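Local coordinates for hypothetical protein (Geobacillus stearothermophilus, PDB 1SFS) that is of unknown function but resembles glycoside hydrolases and is possibly a bacterial lysozyme, at residues D157-D162 with S185-P190; A166-V171 with A205-A210; Q180-S185 with N211-Q216. One frame throughout, in Å; residues are numbered along the deposited sequence.

Interaction 1: D157-D162 with S185-P190; sequences DPTKGD and SAAPRP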
ATOM      1  N   ASP A 157      10.248  -1.114  -2.277  1.00 10.76           N
ATOM      2  CA  ASP A 157      11.342  -0.213  -2.613  1.00 10.74           C
ATOM      3  C   ASP A 157      12.002  -0.701  -3.892  1.00 10.80           C
ATOM      4  O   ASP A 157      12.690  -1.724  -3.868  1.00 12.10           O
ATOM      5  CB  ASP A 157      12.344  -0.185  -1.480  1.00 13.84           C
ATOM      6  CG  ASP A 157      13.409   0.841  -1.614  1.00 14.92           C
ATOM      7  OD1 ASP A 157      13.696   1.229  -2.796  1.00 15.11           O
ATOM      8  OD2 ASP A 157      13.978   1.279  -0.586  1.00 18.67           O
ATOM      9  N   PRO A 158      11.748  -0.012  -4.988  0.54 11.57           N
ATOM     10  CA  PRO A 158      12.368  -0.369  -6.251  0.54 11.89           C
ATOM     11  C   PRO A 158      13.874  -0.091  -6.337  0.54 13.05           C
ATOM     12  O   PRO A 158      14.366  -0.409  -7.443  0.54 16.45           O
ATOM     13  CB  PRO A 158      11.668   0.538  -7.289  0.54 14.03           C
ATOM     14  CG  PRO A 158      10.395   0.974  -6.629  0.54 13.12           C
ATOM     15  CD  PRO A 158      10.754   1.055  -5.169  0.54 11.28           C
ATOM     16  N   THR A 159      14.550   0.400  -5.330  1.00 13.25           N
ATOM     17  CA  THR A 159      15.946   0.770  -5.345  1.00 15.85           C
ATOM     18  C   THR A 159      16.783  -0.041  -4.395  1.00 16.45           C
ATOM     19  O   THR A 159      18.010   0.127  -4.402  1.00 21.46           O
ATOM     20  CB  THR A 159      16.146   2.260  -5.014  1.00 17.63           C
ATOM     21  OG1 THR A 159      15.941   2.470  -3.601  1.00 20.75           O
ATOM     22  CG2 THR A 159      15.215   3.141  -5.817  1.00 19.89           C
ATOM     23  N   LYS A 160      16.247  -0.898  -3.563  0.52 14.86           N
ATOM     24  CA  LYS A 160      17.039  -1.630  -2.585  0.52 15.69           C
ATOM     25  C   LYS A 160      16.382  -2.987  -2.423  0.52 14.65           C
ATOM     26  O   LYS A 160      15.155  -3.018  -2.295  0.52 11.62           O
ATOM     27  CB  LYS A 160      17.125  -0.886  -1.253  0.52 17.69           C
ATOM     28  CG  LYS A 160      17.763  -1.719  -0.140  0.52 20.82           C
ATOM     29  CD  LYS A 160      18.285  -0.803   0.972  0.52 25.71           C
ATOM     30  CE  LYS A 160      18.735  -1.635   2.173  0.52 28.57           C
ATOM     31  NZ  LYS A 160      19.734  -2.689   1.808  0.52 35.14           N
ATOM     32  N   GLY A 161      17.154  -4.031  -2.464  1.00 15.43           N
ATOM     33  CA  GLY A 161      16.671  -5.390  -2.313  1.00 14.51           C
ATOM     34  C   GLY A 161      16.132  -5.943  -3.592  1.00 11.73           C
ATOM     35  O   GLY A 161      16.225  -5.330  -4.668  1.00 13.72           O
ATOM     36  N   ASP A 162      15.554  -7.108  -3.488  1.00 11.67           N
ATOM     37  CA  ASP A 162      15.181  -7.976  -4.579  1.00 13.32           C
ATOM     38  C   ASP A 162      13.954  -7.534  -5.377  1.00 10.12           C
ATOM     39  O   ASP A 162      13.690  -8.158  -6.425  1.00 11.24           O
ATOM     40  CB  ASP A 162      14.928  -9.381  -3.977  1.00 17.76           C
ATOM     41  CG  ASP A 162      15.963 -10.337  -3.461  1.00 22.33           C
ATOM     42  OD1 ASP A 162      15.632 -11.428  -2.771  1.00 22.23           O
ATOM     43  OD2 ASP A 162      17.128 -10.047  -3.782  1.00 25.94           O
ATOM     44  N   SER A 185       5.593   3.020  -4.161  1.00  7.01           N
ATOM     45  CA  SER A 185       7.032   3.028  -4.029  1.00  7.22           C
ATOM     46  C   SER A 185       7.473   3.697  -2.749  1.00  7.88           C
ATOM     47  O   SER A 185       7.001   4.795  -2.420  1.00  8.87           O
ATOM     48  CB  SER A 185       7.624   3.786  -5.223  1.00  8.64           C
ATOM     49  OG  SER A 185       9.023   3.823  -5.069  1.00  9.70           O
ATOM     50  N   ALA A 186       8.416   3.072  -2.053  1.00  8.67           N
ATOM     51  CA  ALA A 186       9.015   3.568  -0.837  1.00 10.41           C
ATOM     52  C   ALA A 186      10.331   4.284  -1.039  1.00 10.63           C
ATOM     53  O   ALA A 186      11.091   4.441  -0.092  1.00 14.53           O
ATOM     54  CB  ALA A 186       9.188   2.408   0.151  1.00 13.82           C
ATOM     55  N   ALA A 187      10.602   4.783  -2.240  1.00 10.58           N
ATOM     56  CA  ALA A 187      11.838   5.513  -2.520  1.00 11.62           C
ATOM     57  C   ALA A 187      11.593   6.545  -3.598  1.00 10.68           C
ATOM     58  O   ALA A 187      10.725   6.316  -4.466  1.00 10.76           O
ATOM     59  CB  ALA A 187      12.902   4.528  -3.052  1.00 14.12           C
ATOM     60  N   PRO A 188      12.365   7.610  -3.640  1.00 11.96           N
ATOM     61  CA  PRO A 188      13.283   8.038  -2.569  1.00 12.78           C
ATOM     62  C   PRO A 188      12.487   8.578  -1.401  1.00 12.21           C
ATOM     63  O   PRO A 188      11.252   8.716  -1.462  1.00 12.24           O
ATOM     64  CB  PRO A 188      14.118   9.143  -3.258  1.00 15.16           C
ATOM     65  CG  PRO A 188      13.142   9.728  -4.212  1.00 15.14           C
ATOM     66  CD  PRO A 188      12.303   8.592  -4.743  1.00 12.75           C
ATOM     67  N   ARG A 189      13.167   8.908  -0.324  1.00 13.08           N
ATOM     68  CA  ARG A 189      12.529   9.288   0.914  1.00 13.36           C
ATOM     69  C   ARG A 189      13.120  10.578   1.451  1.00 13.48           C
ATOM     70  O   ARG A 189      13.940  10.595   2.395  1.00 15.08           O
ATOM     71  CB  ARG A 189      12.734   8.140   1.914  1.00 15.87           C
ATOM     72  CG  ARG A 189      11.909   8.210   3.156  1.00 16.82           C
ATOM     73  CD  ARG A 189      12.121   7.021   4.119  1.00 18.04           C
ATOM     74  NE  ARG A 189      11.803   5.817   3.408  1.00 16.44           N
ATOM     75  CZ  ARG A 189      12.408   4.653   3.429  1.00 18.27           C
ATOM     76  NH1 ARG A 189      13.434   4.415   4.230  1.00 27.66           N
ATOM     77  NH2 ARG A 189      11.920   3.711   2.623  1.00 18.50           N
ATOM     78  N   PRO A 190      12.803  11.714   0.832  1.00 13.03           N
ATOM     79  CA  PRO A 190      13.372  13.000   1.269  1.00 15.07           C
ATOM     80  C   PRO A 190      12.926  13.394   2.668  1.00 14.87           C
ATOM     81  O   PRO A 190      13.669  14.139   3.299  1.00 18.23           O
ATOM     82  CB  PRO A 190      12.844  13.981   0.226  1.00 15.70           C
ATOM     83  CG  PRO A 190      11.574  13.353  -0.330  1.00 14.12           C
ATOM     84  CD  PRO A 190      11.950  11.879  -0.347  1.00 12.71           C
TER
HETATM   85  O   HOH W   1      12.968   1.018   1.963  1.00 21.73           O
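Asp157 OD1 faces the methyl of Ala187 and is gripped twice from within its own turn. The hydroxyl Thr159 OG1 donates to Asp157 OD1 at 2.7 Å, on the syn side and close to the carboxylate plane. The amide Thr159 N donates to Asp157 OD1 at 2.8 Å, on the anti side and 29° out of that plane. This second bond makes an Asx turn, set in a type I beta turn from Asp157 to Lys160. The two bonds together fix the rotation of the carboxylate. Thr159 OG1 lies between its own backbone N and carbonyl carbon (chi1 75°), which folds it back to the aspartate and leaves CG2 beside Ala187.

Ala187 turns its methyl toward the first segment. Ala187 CB sits 3.4 Å from Asp157 OD1 and 3.7 Å from Thr159 OG1. The polar link across the contact runs through a water. The water donates to Asp157 OD2 at 2.8 Å and accepts from Arg189 NH2 at 3.0 Å. Asp157 OD2 is itself 4.5 Å from Arg189 NH2 and well out of the guanidinium plane, so any attraction is probably one of charge alone, with no N-H aimed at the oxygen. A weak bond from Arg189 NH2 to Ala186 O draws the arginine back over its own segment. Pro158 lies against the Ser185 side chain, whose OG bonds to Ala204 O.

Residues 157-162 lead from strand 151-156 to helix 163-173. Residues 185-190 begin at the last residue of strand 182-185 and run on as loop. As in barrel glycosidases, such loops stand at the C-terminal ends of the parallel strands. A backbone hydrogen bond joins Ala186 to Ala156, and a cis peptide before Pro188 turns the chain where Pro188 O meets Trp215 NE1.

Interaction 2: A166-V171 with A205-A210; sequences AYCEAV and APPCSA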
ATOM      1  N   ALA A 166      12.703  -8.937  -9.336  1.00  8.76           N
ATOM      2  CA  ALA A 166      11.632  -9.910  -9.273  1.00  8.62           C
ATOM      3  C   ALA A 166      10.404  -9.448 -10.044  1.00  7.49           C
ATOM      4  O   ALA A 166       9.775 -10.205 -10.772  1.00  7.74           O
ATOM      5  CB  ALA A 166      11.292 -10.201  -7.810  1.00 10.02           C
ATOM      6  N   TYR A 167      10.043  -8.169  -9.845  1.00  7.28           N
ATOM      7  CA  TYR A 167       8.931  -7.588 -10.524  1.00  6.72           C
ATOM      8  C   TYR A 167       9.140  -7.593 -12.020  1.00  6.83           C
ATOM      9  O   TYR A 167       8.262  -7.971 -12.792  1.00  7.15           O
ATOM     10  CB  TYR A 167       8.676  -6.134  -9.974  1.00  7.56           C
ATOM     11  CG  TYR A 167       7.619  -5.423 -10.757  1.00  7.24           C
ATOM     12  CD1 TYR A 167       6.252  -5.635 -10.528  1.00  7.34           C
ATOM     13  CD2 TYR A 167       7.988  -4.553 -11.774  1.00  7.16           C
ATOM     14  CE1 TYR A 167       5.307  -4.971 -11.301  1.00  7.39           C
ATOM     15  CE2 TYR A 167       7.042  -3.933 -12.555  1.00  7.58           C
ATOM     16  CZ  TYR A 167       5.703  -4.131 -12.312  1.00  7.53           C
ATOM     17  OH  TYR A 167       4.730  -3.545 -13.098  1.00  8.22           O
ATOM     18  N   CYS A 168      10.320  -7.147 -12.473  1.00  7.05           N
ATOM     19  CA  CYS A 168      10.556  -7.071 -13.932  1.00  7.27           C
ATOM     20  C   CYS A 168      10.587  -8.474 -14.541  1.00  7.02           C
ATOM     21  O   CYS A 168      10.083  -8.639 -15.670  1.00  7.68           O
ATOM     22  CB  CYS A 168      11.754  -6.260 -14.256  1.00  9.26           C
ATOM     23  SG  CYS A 168      11.516  -4.472 -13.871  1.00 13.27           S
ATOM     24  N   GLU A 169      11.110  -9.485 -13.841  1.00  7.16           N
ATOM     25  CA  GLU A 169      11.037 -10.840 -14.354  1.00  7.50           C
ATOM     26  C   GLU A 169       9.592 -11.273 -14.435  1.00  7.20           C
ATOM     27  O   GLU A 169       9.153 -11.881 -15.438  1.00  8.12           O
ATOM     28  CB  GLU A 169      11.843 -11.782 -13.478  1.00  7.65           C
ATOM     29  CG  GLU A 169      11.633 -13.231 -13.822  1.00  9.40           C
ATOM     30  CD  GLU A 169      12.365 -14.236 -12.974  1.00 10.81           C
ATOM     31  OE1 GLU A 169      12.071 -15.471 -13.161  1.00 12.60           O
ATOM     32  OE2 GLU A 169      13.249 -13.835 -12.189  1.00 13.80           O
ATOM     33  N   ALA A 170       8.794 -10.993 -13.406  1.00  7.05           N
ATOM     34  CA  ALA A 170       7.385 -11.382 -13.443  1.00  7.31           C
ATOM     35  C   ALA A 170       6.667 -10.758 -14.616  1.00  6.78           C
ATOM     36  O   ALA A 170       5.846 -11.400 -15.289  1.00  7.96           O
ATOM     37  CB  ALA A 170       6.722 -11.024 -12.125  1.00  7.76           C
ATOM     38  N   VAL A 171       6.910  -9.492 -14.899  1.00  6.99           N
ATOM     39  CA  VAL A 171       6.310  -8.795 -16.040  1.00  7.01           C
ATOM     40  C   VAL A 171       6.736  -9.419 -17.355  1.00  7.22           C
ATOM     41  O   VAL A 171       5.914  -9.574 -18.257  1.00  8.64           O
ATOM     42  CB  VAL A 171       6.665  -7.308 -16.019  1.00  7.72           C
ATOM     43  CG1 VAL A 171       6.275  -6.614 -17.319  1.00  9.65           C
ATOM     44  CG2 VAL A 171       6.025  -6.611 -14.834  1.00  8.22           C
ATOM     45  N   ALA A 205      10.933   4.076  -9.646  1.00 11.54           N
ATOM     46  CA  ALA A 205      10.186   3.021 -10.311  1.00 10.57           C
ATOM     47  C   ALA A 205      11.108   1.871 -10.668  1.00 10.43           C
ATOM     48  O   ALA A 205      12.282   2.066 -10.876  1.00 12.06           O
ATOM     49  CB  ALA A 205       9.608   3.586 -11.585  1.00 14.11           C
ATOM     50  N   PRO A 206      10.564   0.662 -10.811  1.00 10.77           N
ATOM     51  CA  PRO A 206      11.391  -0.419 -11.369  1.00 10.52           C
ATOM     52  C   PRO A 206      11.706  -0.131 -12.806  1.00 10.22           C
ATOM     53  O   PRO A 206      11.044   0.671 -13.456  1.00 11.39           O
ATOM     54  CB  PRO A 206      10.493  -1.620 -11.257  1.00 11.40           C
ATOM     55  CG  PRO A 206       9.123  -1.067 -11.323  1.00 14.75           C
ATOM     56  CD  PRO A 206       9.175   0.243 -10.589  1.00 11.34           C
ATOM     57  N   PRO A 207      12.726  -0.795 -13.372  1.00 10.92           N
ATOM     58  CA  PRO A 207      13.175  -0.482 -14.737  1.00 12.44           C
ATOM     59  C   PRO A 207      12.381  -1.187 -15.806  1.00 12.24           C
ATOM     60  O   PRO A 207      12.990  -1.616 -16.785  1.00 14.39           O
ATOM     61  CB  PRO A 207      14.626  -0.898 -14.685  1.00 16.52           C
ATOM     62  CG  PRO A 207      14.665  -2.031 -13.759  1.00 15.43           C
ATOM     63  CD  PRO A 207      13.667  -1.707 -12.694  1.00 12.04           C
ATOM     64  N   CYS A 208      11.110  -1.337 -15.655  1.00 10.92           N
ATOM     65  CA  CYS A 208      10.211  -1.930 -16.643  1.00 10.75           C
ATOM     66  C   CYS A 208       8.820  -1.331 -16.444  1.00 10.27           C
ATOM     67  O   CYS A 208       8.588  -0.549 -15.517  1.00 12.05           O
ATOM     68  CB  CYS A 208      10.230  -3.424 -16.525  1.00 11.65           C
ATOM     69  SG  CYS A 208       9.632  -4.018 -14.925  1.00 12.81           S
ATOM     70  N   SER A 209       7.850  -1.746 -17.266  0.71 10.94           N
ATOM     71  CA  SER A 209       6.505  -1.210 -17.234  0.71 10.53           C
ATOM     72  C   SER A 209       5.873  -1.357 -15.860  0.71  9.18           C
ATOM     73  O   SER A 209       5.850  -2.458 -15.292  0.71  8.99           O
ATOM     74  CB  SER A 209       5.623  -2.027 -18.205  0.71 13.37           C
ATOM     75  OG  SER A 209       4.318  -1.453 -18.262  0.71 17.83           O
ATOM     76  N   ALA A 210       5.300  -0.263 -15.360  1.00  9.84           N
ATOM     77  CA  ALA A 210       4.625  -0.289 -14.082  1.00  8.98           C
ATOM     78  C   ALA A 210       3.660   0.881 -13.959  1.00  9.74           C
ATOM     79  O   ALA A 210       3.789   1.895 -14.591  1.00 12.83           O
ATOM     80  CB  ALA A 210       5.612  -0.211 -12.969  1.00 10.39           C
TER
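Cys168 and Cys208 form a disulfide that pins helix 163-173 to the long loop between strands 182-185 and 211-218. The fold is probably a beta/alpha barrel of the glycoside hydrolase type, with this helix in its outer layer. The bond Cys168 SG to Cys208 SG is 2.2 Å long. Its chi3 of -93° is close to the relaxed right angle of a disulfide. The sulfur of Cys168 also touches a proline of the loop, with Pro207 CD 3.7 Å from Cys168 SG.

Tyr167 stands beside the disulfide and reaches further along the loop. Its ring carbon CE2 is 3.5 Å from Cys208 SG. Cys208 SG lies obliquely to the Tyr167 ring, 4.6 Å from its centroid, a sulfur-aromatic contact. Pro206 approaches the same ring obliquely, its CG 3.7 Å from Tyr167 CD2. The tyrosine CG is turned anti to its amide nitrogen (chi1 174°), and this sends the ring from the helix toward the loop.

The next shell holds the ring in place. Val171, one helical turn on, lays CG2 over one face of the Tyr167 ring, toward its rim. Ile138 of helix 135-145 and Val177 of helix 176-180 also touch the tyrosine. Ile183 of strand 182-185 meets Tyr167, Pro206 and Ala210, so the contact fills the layer between helices and sheet. On the loop, a weak bond from Cys208 N to Pro206 O spans the bend that presents the cysteine.

The far end of the ring is anchored by its hydroxyl. Ala210 CB comes within 3.5 Å of Tyr167 OH. Tyr167 OH donates to Ser209 O at 2.7 Å, in the carbonyl plane, on a lone pair, with a C=O...O angle of 138°.

Interaction 3: Q180-S185 with N211-Q216; sequences QAVIWS and NVWVWQ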
ATOM      1  N   GLN A 180      -2.067  -5.186 -14.381  1.00  8.41           N
ATOM      2  CA  GLN A 180      -2.922  -5.269 -13.186  1.00  8.80           C
ATOM      3  C   GLN A 180      -2.290  -4.655 -11.974  1.00  7.97           C
ATOM      4  O   GLN A 180      -2.988  -4.051 -11.150  1.00  9.63           O
ATOM      5  CB  GLN A 180      -3.289  -6.734 -12.876  1.00  8.99           C
ATOM      6  CG  GLN A 180      -4.038  -7.474 -14.012  1.00 10.93           C
ATOM      7  CD  GLN A 180      -5.327  -6.876 -14.458  1.00 13.19           C
ATOM      8  OE1 GLN A 180      -6.045  -6.362 -13.618  1.00 16.10           O
ATOM      9  NE2 GLN A 180      -5.652  -6.992 -15.722  1.00 17.27           N
ATOM     10  N   ALA A 181      -1.007  -4.865 -11.714  1.00  8.02           N
ATOM     11  CA  ALA A 181      -0.417  -4.416 -10.463  1.00  7.75           C
ATOM     12  C   ALA A 181      -0.263  -2.908 -10.421  1.00  7.23           C
ATOM     13  O   ALA A 181       0.065  -2.252 -11.419  1.00  8.17           O
ATOM     14  CB  ALA A 181       0.933  -5.058 -10.212  1.00  9.22           C
ATOM     15  N   VAL A 182      -0.437  -2.357  -9.228  1.00  6.64           N
ATOM     16  CA  VAL A 182      -0.138  -0.974  -8.909  1.00  6.77           C
ATOM     17  C   VAL A 182       0.936  -0.944  -7.844  1.00  6.46           C
ATOM     18  O   VAL A 182       0.819  -1.655  -6.844  1.00  7.46           O
ATOM     19  CB  VAL A 182      -1.401  -0.222  -8.469  1.00  7.36           C
ATOM     20  CG1 VAL A 182      -1.086   1.183  -8.033  1.00  7.97           C
ATOM     21  CG2 VAL A 182      -2.432  -0.238  -9.578  1.00  8.84           C
ATOM     22  N   ILE A 183       1.977  -0.145  -8.066  1.00  6.35           N
ATOM     23  CA  ILE A 183       3.071  -0.027  -7.127  1.00  6.65           C
ATOM     24  C   ILE A 183       2.934   1.246  -6.281  1.00  6.53           C
ATOM     25  O   ILE A 183       2.666   2.326  -6.794  1.00  7.23           O
ATOM     26  CB  ILE A 183       4.440  -0.069  -7.849  1.00  7.06           C
ATOM     27  CG1 ILE A 183       4.646  -1.439  -8.512  1.00  8.90           C
ATOM     28  CG2 ILE A 183       5.589   0.256  -6.913  1.00  8.60           C
ATOM     29  CD1 ILE A 183       5.911  -1.544  -9.336  1.00  9.23           C
ATOM     30  N   TRP A 184       3.150   1.038  -4.991  1.00  6.41           N
ATOM     31  CA  TRP A 184       3.366   2.067  -3.992  1.00  6.48           C
ATOM     32  C   TRP A 184       4.856   2.023  -3.673  1.00  6.38           C
ATOM     33  O   TRP A 184       5.330   1.077  -3.050  1.00  7.64           O
ATOM     34  CB  TRP A 184       2.490   1.770  -2.769  1.00  6.69           C
ATOM     35  CG  TRP A 184       2.594   2.725  -1.619  1.00  7.17           C
ATOM     36  CD1 TRP A 184       3.326   3.861  -1.479  1.00  7.29           C
ATOM     37  CD2 TRP A 184       1.879   2.545  -0.404  1.00  7.47           C
ATOM     38  NE1 TRP A 184       3.093   4.422  -0.245  1.00  8.21           N
ATOM     39  CE2 TRP A 184       2.227   3.639   0.440  1.00  8.01           C
ATOM     40  CE3 TRP A 184       0.989   1.578   0.041  1.00  9.72           C
ATOM     41  CZ2 TRP A 184       1.700   3.776   1.726  1.00  9.55           C
ATOM     42  CZ3 TRP A 184       0.488   1.720   1.306  1.00 13.33           C
ATOM     43  CH2 TRP A 184       0.846   2.807   2.124  1.00 12.47           C
ATOM     44  N   SER A 185       5.593   3.020  -4.161  1.00  7.01           N
ATOM     45  CA  SER A 185       7.032   3.028  -4.029  1.00  7.22           C
ATOM     46  C   SER A 185       7.473   3.697  -2.749  1.00  7.88           C
ATOM     47  O   SER A 185       7.001   4.795  -2.420  1.00  8.87           O
ATOM     48  CB  SER A 185       7.624   3.786  -5.223  1.00  8.64           C
ATOM     49  OG  SER A 185       9.023   3.823  -5.069  1.00  9.70           O
ATOM     50  N   ASN A 211       2.699   0.682 -13.047  1.00  8.47           N
ATOM     51  CA  ASN A 211       1.762   1.711 -12.621  1.00  8.38           C
ATOM     52  C   ASN A 211       2.205   2.195 -11.233  1.00  7.83           C
ATOM     53  O   ASN A 211       1.746   1.659 -10.222  1.00  8.26           O
ATOM     54  CB  ASN A 211       0.350   1.154 -12.554  1.00  8.69           C
ATOM     55  CG  ASN A 211      -0.146   0.597 -13.840  1.00 11.12           C
ATOM     56  OD1 ASN A 211      -0.134   1.280 -14.839  1.00 13.92           O
ATOM     57  ND2 ASN A 211      -0.529  -0.684 -13.831  1.00 12.23           N
ATOM     58  N   VAL A 212       3.101   3.150 -11.169  1.00  8.40           N
ATOM     59  CA  VAL A 212       3.639   3.625  -9.888  1.00  8.38           C
ATOM     60  C   VAL A 212       2.787   4.807  -9.446  1.00  8.77           C
ATOM     61  O   VAL A 212       3.028   5.965  -9.808  1.00 11.18           O
ATOM     62  CB  VAL A 212       5.134   3.956  -9.939  1.00  9.37           C
ATOM     63  CG1 VAL A 212       5.595   4.326  -8.559  1.00 11.63           C
ATOM     64  CG2 VAL A 212       5.927   2.822 -10.519  1.00 11.98           C
ATOM     65  N   TRP A 213       1.723   4.508  -8.715  1.00  7.62           N
ATOM     66  CA  TRP A 213       0.672   5.446  -8.400  1.00  8.07           C
ATOM     67  C   TRP A 213       0.670   5.948  -6.987  1.00  7.61           C
ATOM     68  O   TRP A 213      -0.161   6.776  -6.645  1.00  8.94           O
ATOM     69  CB  TRP A 213      -0.710   4.867  -8.730  1.00  8.93           C
ATOM     70  CG  TRP A 213      -0.963   4.666 -10.195  1.00  9.94           C
ATOM     71  CD1 TRP A 213      -0.175   4.983 -11.250  1.00 11.32           C
ATOM     72  CD2 TRP A 213      -2.169   4.058 -10.705  1.00 12.77           C
ATOM     73  NE1 TRP A 213      -0.841   4.614 -12.429  1.00 14.77           N
ATOM     74  CE2 TRP A 213      -2.041   4.045 -12.109  1.00 15.15           C
ATOM     75  CE3 TRP A 213      -3.312   3.536 -10.082  1.00 14.49           C
ATOM     76  CZ2 TRP A 213      -3.037   3.514 -12.914  1.00 18.62           C
ATOM     77  CZ3 TRP A 213      -4.312   3.008 -10.892  1.00 17.47           C
ATOM     78  CH2 TRP A 213      -4.126   3.026 -12.245  1.00 20.38           C
ATOM     79  N   VAL A 214       1.544   5.459  -6.135  1.00  7.33           N
ATOM     80  CA  VAL A 214       1.680   5.931  -4.766  1.00  7.72           C
ATOM     81  C   VAL A 214       3.153   6.064  -4.455  1.00  6.91           C
ATOM     82  O   VAL A 214       3.952   5.248  -4.920  1.00  7.71           O
ATOM     83  CB  VAL A 214       0.988   5.029  -3.716  1.00  8.43           C
ATOM     84  CG1 VAL A 214       0.544   5.859  -2.521  1.00  9.82           C
ATOM     85  CG2 VAL A 214      -0.153   4.214  -4.306  1.00 11.58           C
ATOM     86  N   TRP A 215       3.521   7.027  -3.616  1.00  7.46           N
ATOM     87  CA  TRP A 215       4.890   7.288  -3.249  1.00  7.50           C
ATOM     88  C   TRP A 215       4.941   7.636  -1.756  1.00  7.72           C
ATOM     89  O   TRP A 215       4.384   8.681  -1.356  1.00  8.27           O
ATOM     90  CB  TRP A 215       5.436   8.460  -4.065  1.00  8.25           C
ATOM     91  CG  TRP A 215       6.832   8.839  -3.732  1.00  8.29           C
ATOM     92  CD1 TRP A 215       7.848   8.071  -3.271  1.00  8.59           C
ATOM     93  CD2 TRP A 215       7.395  10.155  -3.838  1.00  8.48           C
ATOM     94  NE1 TRP A 215       8.975   8.807  -3.091  1.00  9.38           N
ATOM     95  CE2 TRP A 215       8.719  10.102  -3.426  1.00  8.86           C
ATOM     96  CE3 TRP A 215       6.858  11.387  -4.231  1.00  9.27           C
ATOM     97  CZ2 TRP A 215       9.544  11.231  -3.401  1.00 10.36           C
ATOM     98  CZ3 TRP A 215       7.664  12.514  -4.207  1.00 11.35           C
ATOM     99  CH2 TRP A 215       8.983  12.420  -3.796  1.00 10.98           C
ATOM    100  N   GLN A 216       5.602   6.839  -0.955  1.00  7.85           N
ATOM    101  CA  GLN A 216       5.866   7.164   0.453  1.00  8.30           C
ATOM    102  C   GLN A 216       7.145   8.012   0.463  1.00  8.57           C
ATOM    103  O   GLN A 216       8.242   7.471   0.352  1.00 11.23           O
ATOM    104  CB  GLN A 216       5.977   5.934   1.297  1.00  8.40           C
ATOM    105  CG  GLN A 216       5.937   6.253   2.788  1.00  9.63           C
ATOM    106  CD  GLN A 216       6.137   4.996   3.567  1.00 11.86           C
ATOM    107  OE1 GLN A 216       7.234   4.413   3.472  1.00 13.63           O
ATOM    108  NE2 GLN A 216       5.119   4.558   4.279  1.00 15.91           N
TER
HETATM  109  O   HOH W   2       2.800  -1.892 -11.773  1.00 10.03           O
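Trp184 and Val214 make the tight part of this contact. Val214 CG1 sits over one face of the indole, 3.7 Å from the centroid of the Trp184 five-membered ring, a CH-pi contact. Val214 CB is 3.4 Å from Trp184 CD1. With CG anti to the backbone N (chi1 179°), the indole stands off the strand beside Val214; Trp184 NE1 bonds to Asn229 OD1. Val182 CG2 likewise lies over the six-membered ring of Trp213, and the two side chains cross at about a right angle.

Strands 182-185 and 211-216 run parallel as neighbours in the sheet of what is probably a beta/alpha barrel, and a beta bulge shifts their register between Ile183 and Trp184. At the bulge Ile183 O takes two amides, Trp213 N at 3.1 Å and, weakly, Val214 N at 3.4 Å. Beyond it the ladder is regular: Ser185 N donates to Val214 O at 2.9 Å, and Gln216 N donates to Ser185 O.

At the other end, where Asn211 is partly exposed, a side chain and a water join the bonding: Asn211 ND2 donates to Ala181 O at 2.9 Å. A water donates to Ala181 O at 2.8 Å and accepts from Asn211 N.

In the fold
From the N terminus, five parallel strands alternate with helices before the chain reaches residues 157-162. Interaction 1 closes the loop from there to 185-190, and this loop holds helices 163-173 and 176-180. Interaction 2 starts on the first of these helices and closes at 205-210. Interaction 3 starts at 180-185 and closes at 211-216, with no helix in between. Each pair of contacts crosses along the chain. Interactions 1 and 3 share Ser185 and also meet at Trp215. Interaction 2 meets interaction 3 at Ile183 and interaction 1 at Pro158. Strand ends, outer helix and long loop are thus tied together.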